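Local atomic coordinates of aldo-keto reductase family 1 member C1 (Caenorhabditis elegans, PDB entry 1QWK), a protein that probably reduces aldehydes such as sugars with NADPH, as a nematode member of the aldo-keto reductase family built on a TIM barrel. Residues A[50-55]-A[79-84]; A[56-61]-A[101-106]; A[249-254]-A[275-280]; A[17-22]-A[258-263]. One frame throughout, in Å; residues are numbered along the deposited sequence.

In this TIM barrel contacts 1 and 2 lie on the same side of the chain's centre, contact 3 on the side opposite contact 1, and contact 4 at the barrel seam near the middle. Contact 4 (17-22 with 258-263) joins the first and last strands, far apart in sequence, so contacts 1 and 2 fall inside the loop of chain that it closes. Contact 1 holds the predicted catalytic tyrosine and touches contact 2, which packs helices 55-68 and 92-103 side by side; their centres are about 12 Å apart and their segments alternate along the chain. So do those of contacts 3 and 4, which touch, centres about 11 Å apart, because helix 245-255 is followed, after a short turn, by strand 259-261.

Contact 1 of 4, residues A[50-55]-A[79-84]; sequences SVYQNE and TTKAWT
Val51 presses its CG2 methyl squarely onto one face of the Trp83 indole, 3.7 Å from the centroid of the five-membered ring and 8° off its normal, a CH-pi contact. Standing anti to its own backbone N, CG2 is turned onto the ring, while CB and CG1 of the branched valine reach the neighbouring carbons CD2 and CE3. An alanine in place of Trp83 would probably leave the Val51 methyls without the flat surface they rest on and His114 without its edge-to-face partner. Tyr52 and Lys81 meet tip to tip: NZ lies 3.3 Å from Tyr52 OH in a weak hydrogen bond, while a salt bridge to Asp47 provides its stronger partner. This pair is the predicted proton donor and the lysine predicted to lower its pKa. The hydroxyl Thr80 OG1 donates to Glu55 OE2 across 2.6 Å, on the anti side of the carboxylate; Ser99 also bonds that oxygen. Ser50 N donates to Lys81 O at 3.2 Å, and the Ser50 hydroxyl turns to Glu86. The loop between strand 45-47 and helix 55-68 is held against strand 77-82, which has strand 110-113 beside it and helix 92-103 packed outside.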
loop_
_atom_site.group_PDB
_atom_site.type_symbol
_atom_site.label_atom_id
_atom_site.label_comp_id
_atom_site.label_asym_id
_atom_site.label_seq_id
_atom_site.Cartn_x
_atom_site.Cartn_y
_atom_site.Cartn_z
ATOM N N SER A 50 2.385 -1.490 11.924
ATOM C CA SER A 50 2.946 -1.419 13.263
ATOM C C SER A 50 4.398 -0.941 13.224
ATOM O O SER A 50 4.830 -0.182 14.092
ATOM C CB SER A 50 2.863 -2.782 13.963
ATOM O OG SER A 50 3.691 -3.740 13.332
ATOM N N VAL A 51 5.145 -1.358 12.205
ATOM C CA VAL A 51 6.551 -0.980 12.105
ATOM C C VAL A 51 6.815 0.509 11.840
ATOM O O VAL A 51 7.916 1.002 12.102
ATOM C CB VAL A 51 7.277 -1.827 11.021
ATOM C CG1 VAL A 51 6.925 -1.325 9.633
ATOM C CG2 VAL A 51 8.781 -1.803 11.262
ATOM N N TYR A 52 5.821 1.230 11.328
ATOM C CA TYR A 52 6.001 2.659 11.055
ATOM C C TYR A 52 6.055 3.476 12.340
ATOM O O TYR A 52 6.531 4.612 12.343
ATOM C CB TYR A 52 4.859 3.222 10.200
ATOM C CG TYR A 52 4.637 2.556 8.863
ATOM C CD1 TYR A 52 5.652 1.834 8.234
ATOM C CD2 TYR A 52 3.402 2.653 8.223
ATOM C CE1 TYR A 52 5.435 1.217 7.000
ATOM C CE2 TYR A 52 3.175 2.046 6.995
ATOM C CZ TYR A 52 4.193 1.325 6.392
ATOM O OH TYR A 52 3.937 0.687 5.199
ATOM N N GLN A 53 5.544 2.903 13.422
ATOM C CA GLN A 53 5.517 3.576 14.718
ATOM C C GLN A 53 4.694 4.866 14.658
ATOM O O GLN A 53 4.979 5.826 15.378
ATOM C CB GLN A 53 6.940 3.908 15.184
ATOM C CG GLN A 53 7.948 2.761 15.097
ATOM C CD GLN A 53 7.459 1.481 15.748
ATOM O OE1 GLN A 53 6.651 1.507 16.678
ATOM N NE2 GLN A 53 7.960 0.347 15.267
ATOM N N ASN A 54 3.679 4.897 13.799
ATOM C CA ASN A 54 2.839 6.086 13.692
ATOM C C ASN A 54 1.358 5.789 13.917
ATOM O O ASN A 54 0.511 6.652 13.690
ATOM C CB ASN A 54 3.025 6.765 12.328
ATOM C CG ASN A 54 2.590 5.889 11.167
ATOM O OD1 ASN A 54 1.898 4.898 11.354
ATOM N ND2 ASN A 54 2.989 6.268 9.953
ATOM N N GLU A 55 1.046 4.578 14.372
ATOM C CA GLU A 55 -0.346 4.199 14.612
ATOM C C GLU A 55 -0.989 5.044 15.711
ATOM O O GLU A 55 -2.160 5.406 15.614
ATOM C CB GLU A 55 -0.443 2.714 14.984
ATOM C CG GLU A 55 -0.051 1.756 13.858
ATOM C CD GLU A 55 -0.061 0.303 14.302
ATOM O OE1 GLU A 55 0.572 -0.007 15.335
ATOM O OE2 GLU A 55 -0.691 -0.532 13.618
ATOM N N THR A 79 -6.317 0.329 7.289
ATOM C CA THR A 79 -5.494 -0.846 7.010
ATOM C C THR A 79 -4.219 -0.797 7.838
ATOM O O THR A 79 -3.585 0.245 7.917
ATOM C CB THR A 79 -5.017 -0.883 5.531
ATOM O OG1 THR A 79 -6.142 -0.972 4.659
ATOM C CG2 THR A 79 -4.078 -2.075 5.292
ATOM N N THR A 80 -3.854 -1.902 8.476
ATOM C CA THR A 80 -2.589 -1.928 9.180
ATOM C C THR A 80 -1.936 -3.269 8.889
ATOM O O THR A 80 -2.572 -4.170 8.329
ATOM C CB THR A 80 -2.705 -1.667 10.704
ATOM O OG1 THR A 80 -1.397 -1.370 11.214
ATOM C CG2 THR A 80 -3.257 -2.874 11.438
ATOM N N LYS A 81 -0.666 -3.397 9.254
ATOM C CA LYS A 81 0.078 -4.613 8.953
ATOM C C LYS A 81 0.927 -5.132 10.099
ATOM O O LYS A 81 1.512 -4.353 10.859
ATOM C CB LYS A 81 0.985 -4.353 7.748
ATOM C CG LYS A 81 0.360 -3.509 6.647
ATOM C CD LYS A 81 1.319 -3.353 5.473
ATOM C CE LYS A 81 0.891 -2.219 4.552
ATOM N NZ LYS A 81 1.060 -0.890 5.230
ATOM N N ALA A 82 1.005 -6.453 10.208
ATOM C CA ALA A 82 1.808 -7.088 11.253
ATOM C C ALA A 82 3.252 -7.180 10.773
ATOM O O ALA A 82 3.502 -7.567 9.634
ATOM C CB ALA A 82 1.262 -8.491 11.545
ATOM N N TRP A 83 4.197 -6.814 11.635
ATOM C CA TRP A 83 5.613 -6.862 11.281
ATOM C C TRP A 83 6.160 -8.287 11.456
ATOM O O TRP A 83 5.463 -9.171 11.957
ATOM C CB TRP A 83 6.410 -5.865 12.131
ATOM C CG TRP A 83 7.806 -5.646 11.645
ATOM C CD1 TRP A 83 8.944 -5.658 12.397
ATOM C CD2 TRP A 83 8.225 -5.418 10.289
ATOM N NE1 TRP A 83 10.044 -5.458 11.596
ATOM C CE2 TRP A 83 9.634 -5.306 10.299
ATOM C CE3 TRP A 83 7.544 -5.297 9.068
ATOM C CZ2 TRP A 83 10.381 -5.082 9.132
ATOM C CZ3 TRP A 83 8.286 -5.074 7.906
ATOM C CH2 TRP A 83 9.690 -4.969 7.950
ATOM N N THR A 84 7.408 -8.502 11.048
ATOM C CA THR A 84 8.028 -9.826 11.096
ATOM C C THR A 84 7.999 -10.604 12.415
ATOM O O THR A 84 7.847 -11.825 12.405
ATOM C CB THR A 84 9.487 -9.756 10.580
ATOM O OG1 THR A 84 10.231 -8.794 11.340
ATOM C CG2 THR A 84 9.505 -9.354 9.110
#

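Contact 2 of 4, residues A[56-61]-A[101-106]; sequences EAIGTA and KKLQLE
Leu103 carries CG anti to its carbonyl carbon (chi1 -72°), and Ile58 holds CG2 anti to its backbone N; together these settings lay the two side chains side by side, pointing the same way, with Leu103 CD2 4.0 Å from Ile58 CG2. The branched, apolar residues suit this buried flank. At the centre the backbones themselves meet. Gly59 CA comes within 3.4 Å of Leu103 O, and a CB on Gly59 would collide with the end of the other helix, so the absence of a side chain permits the close approach. Beside it Glu56 CA points its hydrogen at Lys102 O, 3.5 Å away. Direct hydrogen bonds between the segments give way to water. One molecule donates to both Glu56 O and Lys102 O, each 2.7 Å from it, and accepts from Gln104 NE2; a second donates to Gly59 O and Leu103 O. The extended Gln104 chain, with its amide end, is well suited to reach that first water. Gln104, at positive phi, is the C' residue of a Schellman motif ending helix 92-103. Here Gly59 lets helix 55-68 approach helix 92-103; both belong to the helical layer that surrounds the strands of a TIM barrel.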
loop_
_atom_site.group_PDB
_atom_site.type_symbol
_atom_site.label_atom_id
_atom_site.label_comp_id
_atom_site.label_asym_id
_atom_site.label_seq_id
_atom_site.Cartn_x
_atom_site.Cartn_y
_atom_site.Cartn_z
ATOM N N GLU A 56 -0.226 5.360 16.751
ATOM C CA GLU A 56 -0.757 6.158 17.851
ATOM C C GLU A 56 -1.172 7.545 17.348
ATOM O O GLU A 56 -2.235 8.058 17.705
ATOM C CB GLU A 56 0.292 6.275 18.958
ATOM C CG GLU A 56 -0.232 6.824 20.275
ATOM C CD GLU A 56 0.803 6.730 21.385
ATOM O OE1 GLU A 56 1.182 5.596 21.751
ATOM O OE2 GLU A 56 1.242 7.786 21.887
ATOM N N ALA A 57 -0.334 8.140 16.506
ATOM C CA ALA A 57 -0.615 9.456 15.947
ATOM C C ALA A 57 -1.848 9.393 15.047
ATOM O O ALA A 57 -2.694 10.288 15.072
ATOM C CB ALA A 57 0.589 9.955 15.157
ATOM N N ILE A 58 -1.950 8.331 14.253
ATOM C CA ILE A 58 -3.093 8.170 13.365
ATOM C C ILE A 58 -4.366 8.028 14.193
ATOM O O ILE A 58 -5.422 8.536 13.812
ATOM C CB ILE A 58 -2.916 6.939 12.446
ATOM C CG1 ILE A 58 -1.738 7.180 11.496
ATOM C CG2 ILE A 58 -4.199 6.676 11.663
ATOM C CD1 ILE A 58 -1.410 6.012 10.585
ATOM N N GLY A 59 -4.257 7.349 15.330
ATOM C CA GLY A 59 -5.407 7.173 16.199
ATOM C C GLY A 59 -5.884 8.523 16.697
ATOM O O GLY A 59 -7.086 8.782 16.791
ATOM N N THR A 60 -4.932 9.395 17.010
ATOM C CA THR A 60 -5.254 10.733 17.489
ATOM C C THR A 60 -5.914 11.528 16.364
ATOM O O THR A 60 -6.896 12.236 16.584
ATOM C CB THR A 60 -3.985 11.465 17.978
ATOM O OG1 THR A 60 -3.438 10.762 19.101
ATOM C CG2 THR A 60 -4.308 12.896 18.399
ATOM N N ALA A 61 -5.378 11.396 15.155
ATOM C CA ALA A 61 -5.928 12.098 14.004
ATOM C C ALA A 61 -7.378 11.687 13.764
ATOM O O ALA A 61 -8.248 12.531 13.548
ATOM C CB ALA A 61 -5.086 11.810 12.763
ATOM N N LYS A 101 -5.153 -0.840 20.045
ATOM C CA LYS A 101 -5.077 0.042 21.204
ATOM C C LYS A 101 -4.507 1.398 20.791
ATOM O O LYS A 101 -5.043 2.446 21.160
ATOM C CB LYS A 101 -4.197 -0.584 22.288
ATOM C CG LYS A 101 -4.041 0.270 23.532
ATOM C CD LYS A 101 -3.113 -0.399 24.536
ATOM C CE LYS A 101 -3.003 0.418 25.817
ATOM N NZ LYS A 101 -2.596 1.825 25.536
ATOM N N LYS A 102 -3.424 1.379 20.019
ATOM C CA LYS A 102 -2.797 2.616 19.558
ATOM C C LYS A 102 -3.716 3.398 18.623
ATOM O O LYS A 102 -3.790 4.627 18.687
ATOM C CB LYS A 102 -1.480 2.307 18.841
ATOM C CG LYS A 102 -0.410 1.727 19.747
ATOM C CD LYS A 102 0.765 1.191 18.943
ATOM C CE LYS A 102 1.831 0.605 19.854
ATOM N NZ LYS A 102 2.874 -0.106 19.076
ATOM N N LEU A 103 -4.418 2.679 17.756
ATOM C CA LEU A 103 -5.332 3.303 16.807
ATOM C C LEU A 103 -6.638 3.742 17.464
ATOM O O LEU A 103 -7.408 4.501 16.874
ATOM C CB LEU A 103 -5.641 2.325 15.672
ATOM C CG LEU A 103 -4.491 2.070 14.690
ATOM C CD1 LEU A 103 -4.809 0.853 13.828
ATOM C CD2 LEU A 103 -4.281 3.309 13.823
ATOM N N GLN A 104 -6.867 3.266 18.685
ATOM C CA GLN A 104 -8.084 3.571 19.432
ATOM C C GLN A 104 -9.305 3.072 18.659
ATOM O O GLN A 104 -10.334 3.746 18.589
ATOM C CB GLN A 104 -8.203 5.078 19.681
ATOM C CG GLN A 104 -7.093 5.659 20.540
ATOM C CD GLN A 104 -7.342 7.112 20.922
ATOM O OE1 GLN A 104 -8.314 7.424 21.616
ATOM N NE2 GLN A 104 -6.469 8.006 20.469
ATOM N N LEU A 105 -9.179 1.887 18.073
ATOM C CA LEU A 105 -10.262 1.291 17.300
ATOM C C LEU A 105 -10.650 -0.067 17.871
ATOM O O LEU A 105 -9.860 -0.710 18.564
ATOM C CB LEU A 105 -9.836 1.118 15.839
ATOM C CG LEU A 105 -9.423 2.369 15.066
ATOM C CD1 LEU A 105 -8.880 1.962 13.704
ATOM C CD2 LEU A 105 -10.603 3.309 14.925
ATOM N N GLU A 106 -11.870 -0.504 17.576
ATOM C CA GLU A 106 -12.340 -1.797 18.053
ATOM C C GLU A 106 -11.992 -2.880 17.034
ATOM O O GLU A 106 -11.979 -4.075 17.350
ATOM C CB GLU A 106 -13.852 -1.753 18.285
ATOM C CG GLU A 106 -14.275 -0.757 19.360
ATOM C CD GLU A 106 -13.604 -1.021 20.699
ATOM O OE1 GLU A 106 -13.743 -2.147 21.223
ATOM O OE2 GLU A 106 -12.940 -0.102 21.233
HETATM O O HOH W 1 -3.748 7.162 19.740
HETATM O O HOH W 2 -9.158 6.684 16.635
HETATM O O HOH W 3 -5.502 11.093 21.521
#

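Contact 3 of 4, residues A[249-254]-A[275-280]; sequences LLRYAL and EVFDFS
Arg251 reaches from helix 245-255, on the outside of the TIM barrel, to the loop that runs from helix 267-274 to helix 283-289, and its long side chain gives the larger part of the helix's share. The tightly packed part begins with its aliphatic stem. CB lies 3.5 Å from Phe279 CZ, and CG sits over one face of that ring, toward its rim, in a CH-pi contact 4.0 Å from the centroid. Phe279 CG stands between its own N and carbonyl carbon (chi1 76°), which brings the ring against the arginine's methylenes. An arginine suits the place because its methylenes can lie on an aromatic ring while its guanidinium finds polar partners. On the side facing strand 259-261 the apolar residues close up: Val276 spreads its two methyls, CG1 toward Leu250 CB at 4.1 Å and CG2 toward Leu254 CD1 at 3.9 Å. Both leucines in turn pack on Ile260 of that strand, so Val276 reaches it through them.

The outer side is looser, made of exposed residues with long contacts. Phe277 brings CD1 to 3.9 Å from Arg251 NH1 and CE1 only to 4.4 Å from Leu254 CD1, and Ser280 offers just its CA and CB to the arginine tip. The guanidinium is held nevertheless, by a salt bridge from NE to Asp255 and a bond from NH1. Phe279 O lies close over one of its faces without a hydrogen bond. At the guanidinium edge, Arg251 NH1 donates to Val276 O at 2.9 Å with an N-H...O angle of 156°.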
loop_
_atom_site.group_PDB
_atom_site.type_symbol
_atom_site.label_atom_id
_atom_site.label_comp_id
_atom_site.label_asym_id
_atom_site.label_seq_id
_atom_site.Cartn_x
_atom_site.Cartn_y
_atom_site.Cartn_z
ATOM N N LEU A 249 0.238 8.559 -13.729
ATOM C CA LEU A 249 0.774 7.320 -13.157
ATOM C C LEU A 249 -0.225 6.668 -12.201
ATOM O O LEU A 249 -0.341 5.442 -12.146
ATOM C CB LEU A 249 2.085 7.594 -12.416
ATOM C CG LEU A 249 3.286 7.952 -13.295
ATOM C CD1 LEU A 249 4.493 8.201 -12.406
ATOM C CD2 LEU A 249 3.572 6.818 -14.280
ATOM N N LEU A 250 -0.945 7.486 -11.441
ATOM C CA LEU A 250 -1.935 6.956 -10.512
ATOM C C LEU A 250 -3.111 6.362 -11.284
ATOM O O LEU A 250 -3.592 5.278 -10.950
ATOM C CB LEU A 250 -2.428 8.056 -9.565
ATOM C CG LEU A 250 -1.344 8.655 -8.661
ATOM C CD1 LEU A 250 -1.942 9.749 -7.786
ATOM C CD2 LEU A 250 -0.726 7.555 -7.799
ATOM N N ARG A 251 -3.562 7.062 -12.324
ATOM C CA ARG A 251 -4.680 6.579 -13.127
ATOM C C ARG A 251 -4.279 5.289 -13.836
ATOM O O ARG A 251 -5.102 4.399 -14.040
ATOM C CB ARG A 251 -5.113 7.633 -14.157
ATOM C CG ARG A 251 -6.441 7.313 -14.830
ATOM C CD ARG A 251 -7.609 7.428 -13.850
ATOM N NE ARG A 251 -8.619 6.407 -14.097
ATOM C CZ ARG A 251 -9.765 6.293 -13.430
ATOM N NH1 ARG A 251 -10.066 7.145 -12.463
ATOM N NH2 ARG A 251 -10.605 5.307 -13.720
ATOM N N TYR A 252 -3.006 5.192 -14.207
ATOM C CA TYR A 252 -2.503 3.993 -14.868
ATOM C C TYR A 252 -2.760 2.786 -13.966
ATOM O O TYR A 252 -3.335 1.786 -14.394
ATOM C CB TYR A 252 -1.002 4.123 -15.127
ATOM C CG TYR A 252 -0.332 2.805 -15.447
ATOM C CD1 TYR A 252 -0.459 2.221 -16.707
ATOM C CD2 TYR A 252 0.400 2.120 -14.471
ATOM C CE1 TYR A 252 0.124 0.987 -16.988
ATOM C CE2 TYR A 252 0.986 0.886 -14.740
ATOM C CZ TYR A 252 0.843 0.327 -15.999
ATOM O OH TYR A 252 1.416 -0.896 -16.264
ATOM N N ALA A 253 -2.330 2.887 -12.712
ATOM C CA ALA A 253 -2.518 1.792 -11.765
ATOM C C ALA A 253 -3.998 1.500 -11.524
ATOM O O ALA A 253 -4.403 0.343 -11.432
ATOM C CB ALA A 253 -1.823 2.116 -10.446
ATOM N N LEU A 254 -4.806 2.549 -11.416
ATOM C CA LEU A 254 -6.236 2.361 -11.189
ATOM C C LEU A 254 -6.881 1.599 -12.338
ATOM O O LEU A 254 -7.656 0.670 -12.121
ATOM C CB LEU A 254 -6.933 3.712 -11.021
ATOM C CG LEU A 254 -6.731 4.402 -9.674
ATOM C CD1 LEU A 254 -7.311 5.808 -9.718
ATOM C CD2 LEU A 254 -7.409 3.577 -8.578
ATOM N N GLU A 275 -6.998 14.084 -7.384
ATOM C CA GLU A 275 -7.671 14.544 -8.604
ATOM C C GLU A 275 -7.405 13.634 -9.793
ATOM O O GLU A 275 -6.825 14.055 -10.790
ATOM C CB GLU A 275 -7.222 15.969 -8.929
ATOM C CG GLU A 275 -7.533 16.955 -7.821
ATOM C CD GLU A 275 -9.018 17.052 -7.530
ATOM O OE1 GLU A 275 -9.778 17.461 -8.435
ATOM O OE2 GLU A 275 -9.430 16.717 -6.395
ATOM N N VAL A 276 -7.855 12.390 -9.692
ATOM C CA VAL A 276 -7.643 11.429 -10.760
ATOM C C VAL A 276 -8.937 10.743 -11.174
ATOM O O VAL A 276 -8.910 9.679 -11.793
ATOM C CB VAL A 276 -6.619 10.360 -10.328
ATOM C CG1 VAL A 276 -5.272 11.020 -10.033
ATOM C CG2 VAL A 276 -7.121 9.633 -9.093
ATOM N N PHE A 277 -10.069 11.360 -10.846
ATOM C CA PHE A 277 -11.363 10.772 -11.176
ATOM C C PHE A 277 -12.142 11.509 -12.263
ATOM O O PHE A 277 -13.323 11.231 -12.481
ATOM C CB PHE A 277 -12.207 10.661 -9.905
ATOM C CG PHE A 277 -11.610 9.750 -8.865
ATOM C CD1 PHE A 277 -11.563 8.373 -9.076
ATOM C CD2 PHE A 277 -11.073 10.269 -7.690
ATOM C CE1 PHE A 277 -10.989 7.523 -8.134
ATOM C CE2 PHE A 277 -10.495 9.428 -6.738
ATOM C CZ PHE A 277 -10.453 8.051 -6.962
ATOM N N ASP A 278 -11.476 12.425 -12.959
ATOM C CA ASP A 278 -12.124 13.187 -14.017
ATOM C C ASP A 278 -11.712 12.704 -15.405
ATOM O O ASP A 278 -11.982 13.366 -16.408
ATOM C CB ASP A 278 -11.800 14.671 -13.860
ATOM C CG ASP A 278 -10.323 14.957 -13.990
ATOM O OD1 ASP A 278 -9.519 14.024 -13.781
ATOM O OD2 ASP A 278 -9.966 16.115 -14.290
ATOM N N PHE A 279 -11.055 11.549 -15.457
ATOM C CA PHE A 279 -10.619 10.960 -16.721
ATOM C C PHE A 279 -10.297 9.485 -16.507
ATOM O O PHE A 279 -10.303 9.010 -15.374
ATOM C CB PHE A 279 -9.386 11.697 -17.275
ATOM C CG PHE A 279 -8.089 11.369 -16.567
ATOM C CD1 PHE A 279 -6.996 10.887 -17.288
ATOM C CD2 PHE A 279 -7.936 11.601 -15.204
ATOM C CE1 PHE A 279 -5.769 10.635 -16.659
ATOM C CE2 PHE A 279 -6.715 11.353 -14.563
ATOM C CZ PHE A 279 -5.630 10.875 -15.297
ATOM N N SER A 280 -10.041 8.765 -17.597
ATOM C CA SER A 280 -9.702 7.351 -17.523
ATOM C C SER A 280 -8.827 6.968 -18.711
ATOM O O SER A 280 -8.824 7.647 -19.745
ATOM C CB SER A 280 -10.964 6.481 -17.519
ATOM O OG SER A 280 -11.629 6.547 -18.769
#

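Contact 4 of 4, residues A[17-22]-A[258-263]; sequences PVIGLG and CAILPK
Ile260 O is approached by two donors. Gly20 N reaches it at 3.0 Å, nearly along the C=O axis, and a water that also donates to Pro17 O lies 3.2 Å from it. The same residue's amide makes the shortest bond, Ile260 N to Val18 O at 2.8 Å. Ile260 therefore bonds to residues on both sides of Ile19, the pattern of a single parallel bridge. Farther along, Gly22 N donates to Pro262 O at 3.1 Å, from above its carbonyl plane. A second water then joins Gly22 O to Lys263 O.

Gly20 and Gly22 suit their places: a CB on Gly22 would clash with Leu261 O, and one on Gly20 would lie tight against Leu261 CD2. Pro262 has no amide hydrogen to offer Gly20 O; its CD comes within 3.3 Å of that oxygen, which is buried without a hydrogen-bond partner.

The apolar side is carried by Ile19, whose CG1 stands anti to its backbone N, and by Ile260, whose CG1 lies between N and the carbonyl carbon (chi1 59°). Their CG1 atoms meet at 3.9 Å, and both extended branches carry CD1 on beside each other. A branched apolar residue suits Ile260, meeting Ile19 and helix 245-255 at once. A serine in place of Ile260 would probably open a gap beside Ile19 and leave Leu250 and Leu254 with less to pack on.

By joining the end strands 21-22 and 259-261 of the eight-stranded parallel sheet, the arrangement closes it into the cylinder characteristic of a TIM barrel.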
loop_
_atom_site.group_PDB
_atom_site.type_symbol
_atom_site.label_atom_id
_atom_site.label_comp_id
_atom_site.label_asym_id
_atom_site.label_seq_id
_atom_site.Cartn_x
_atom_site.Cartn_y
_atom_site.Cartn_z
ATOM N N PRO A 17 -11.902 1.483 -0.433
ATOM C CA PRO A 17 -11.659 2.667 -1.270
ATOM C C PRO A 17 -10.468 2.433 -2.200
ATOM O O PRO A 17 -9.447 1.895 -1.778
ATOM C CB PRO A 17 -11.389 3.765 -0.242
ATOM C CG PRO A 17 -12.255 3.342 0.928
ATOM C CD PRO A 17 -11.999 1.849 0.993
ATOM N N VAL A 18 -10.608 2.850 -3.455
ATOM C CA VAL A 18 -9.572 2.664 -4.467
ATOM C C VAL A 18 -8.326 3.517 -4.264
ATOM O O VAL A 18 -7.269 3.213 -4.817
ATOM C CB VAL A 18 -10.117 2.935 -5.886
ATOM C CG1 VAL A 18 -11.254 1.971 -6.197
ATOM C CG2 VAL A 18 -10.592 4.379 -5.997
ATOM N N ILE A 19 -8.447 4.592 -3.494
ATOM C CA ILE A 19 -7.301 5.446 -3.227
ATOM C C ILE A 19 -7.201 5.685 -1.730
ATOM O O ILE A 19 -8.204 5.907 -1.050
ATOM C CB ILE A 19 -7.396 6.798 -3.985
ATOM C CG1 ILE A 19 -6.166 7.659 -3.673
ATOM C CG2 ILE A 19 -8.687 7.521 -3.620
ATOM C CD1 ILE A 19 -6.041 8.895 -4.565
ATOM N N GLY A 20 -5.987 5.602 -1.209
ATOM C CA GLY A 20 -5.804 5.820 0.208
ATOM C C GLY A 20 -4.518 6.562 0.468
ATOM O O GLY A 20 -3.694 6.747 -0.431
ATOM N N LEU A 21 -4.352 7.004 1.705
ATOM C CA LEU A 21 -3.148 7.711 2.094
ATOM C C LEU A 21 -2.133 6.698 2.603
ATOM O O LEU A 21 -2.405 5.950 3.545
ATOM C CB LEU A 21 -3.462 8.726 3.197
ATOM C CG LEU A 21 -2.281 9.555 3.716
ATOM C CD1 LEU A 21 -1.799 10.505 2.627
ATOM C CD2 LEU A 21 -2.713 10.334 4.953
ATOM N N GLY A 22 -0.976 6.653 1.952
ATOM C CA GLY A 22 0.080 5.753 2.376
ATOM C C GLY A 22 0.895 6.521 3.398
ATOM O O GLY A 22 1.364 7.623 3.107
ATOM N N CYS A 258 -6.178 -1.870 -9.951
ATOM C CA CYS A 258 -5.610 -1.882 -8.605
ATOM C C CYS A 258 -6.042 -0.700 -7.755
ATOM O O CYS A 258 -6.524 0.308 -8.267
ATOM C CB CYS A 258 -4.081 -1.849 -8.668
ATOM S SG CYS A 258 -3.316 -3.127 -9.668
ATOM N N ALA A 259 -5.871 -0.842 -6.445
ATOM C CA ALA A 259 -6.151 0.250 -5.528
ATOM C C ALA A 259 -4.769 0.902 -5.421
ATOM O O ALA A 259 -3.757 0.250 -5.706
ATOM C CB ALA A 259 -6.601 -0.278 -4.172
ATOM N N ILE A 260 -4.711 2.169 -5.024
ATOM C CA ILE A 260 -3.429 2.869 -4.927
ATOM C C ILE A 260 -3.201 3.545 -3.580
ATOM O O ILE A 260 -4.150 3.926 -2.895
ATOM C CB ILE A 260 -3.296 3.941 -6.032
ATOM C CG1 ILE A 260 -4.432 4.960 -5.921
ATOM C CG2 ILE A 260 -3.297 3.266 -7.407
ATOM C CD1 ILE A 260 -4.383 6.079 -6.971
ATOM N N LEU A 261 -1.925 3.698 -3.225
ATOM C CA LEU A 261 -1.509 4.310 -1.964
ATOM C C LEU A 261 -0.396 5.345 -2.122
ATOM O O LEU A 261 0.735 5.106 -1.708
ATOM C CB LEU A 261 -1.019 3.233 -0.988
ATOM C CG LEU A 261 -2.025 2.209 -0.476
ATOM C CD1 LEU A 261 -1.311 1.171 0.398
ATOM C CD2 LEU A 261 -3.116 2.915 0.312
ATOM N N PRO A 262 -0.696 6.504 -2.730
ATOM C CA PRO A 262 0.334 7.538 -2.899
ATOM C C PRO A 262 0.890 7.938 -1.523
ATOM O O PRO A 262 0.122 8.128 -0.575
ATOM C CB PRO A 262 -0.427 8.672 -3.588
ATOM C CG PRO A 262 -1.849 8.469 -3.127
ATOM C CD PRO A 262 -1.997 6.969 -3.237
ATOM N N LYS A 263 2.216 8.066 -1.432
ATOM C CA LYS A 263 2.912 8.399 -0.179
ATOM C C LYS A 263 3.050 9.884 0.161
ATOM O O LYS A 263 3.447 10.231 1.277
ATOM C CB LYS A 263 4.318 7.783 -0.181
ATOM C CG LYS A 263 5.263 8.391 -1.221
ATOM C CD LYS A 263 6.692 7.879 -1.075
ATOM C CE LYS A 263 7.619 8.479 -2.125
ATOM N NZ LYS A 263 9.034 8.021 -1.967
HETATM O O HOH W 4 -6.457 2.241 -1.475
HETATM O O HOH W 5 3.988 8.791 4.008
#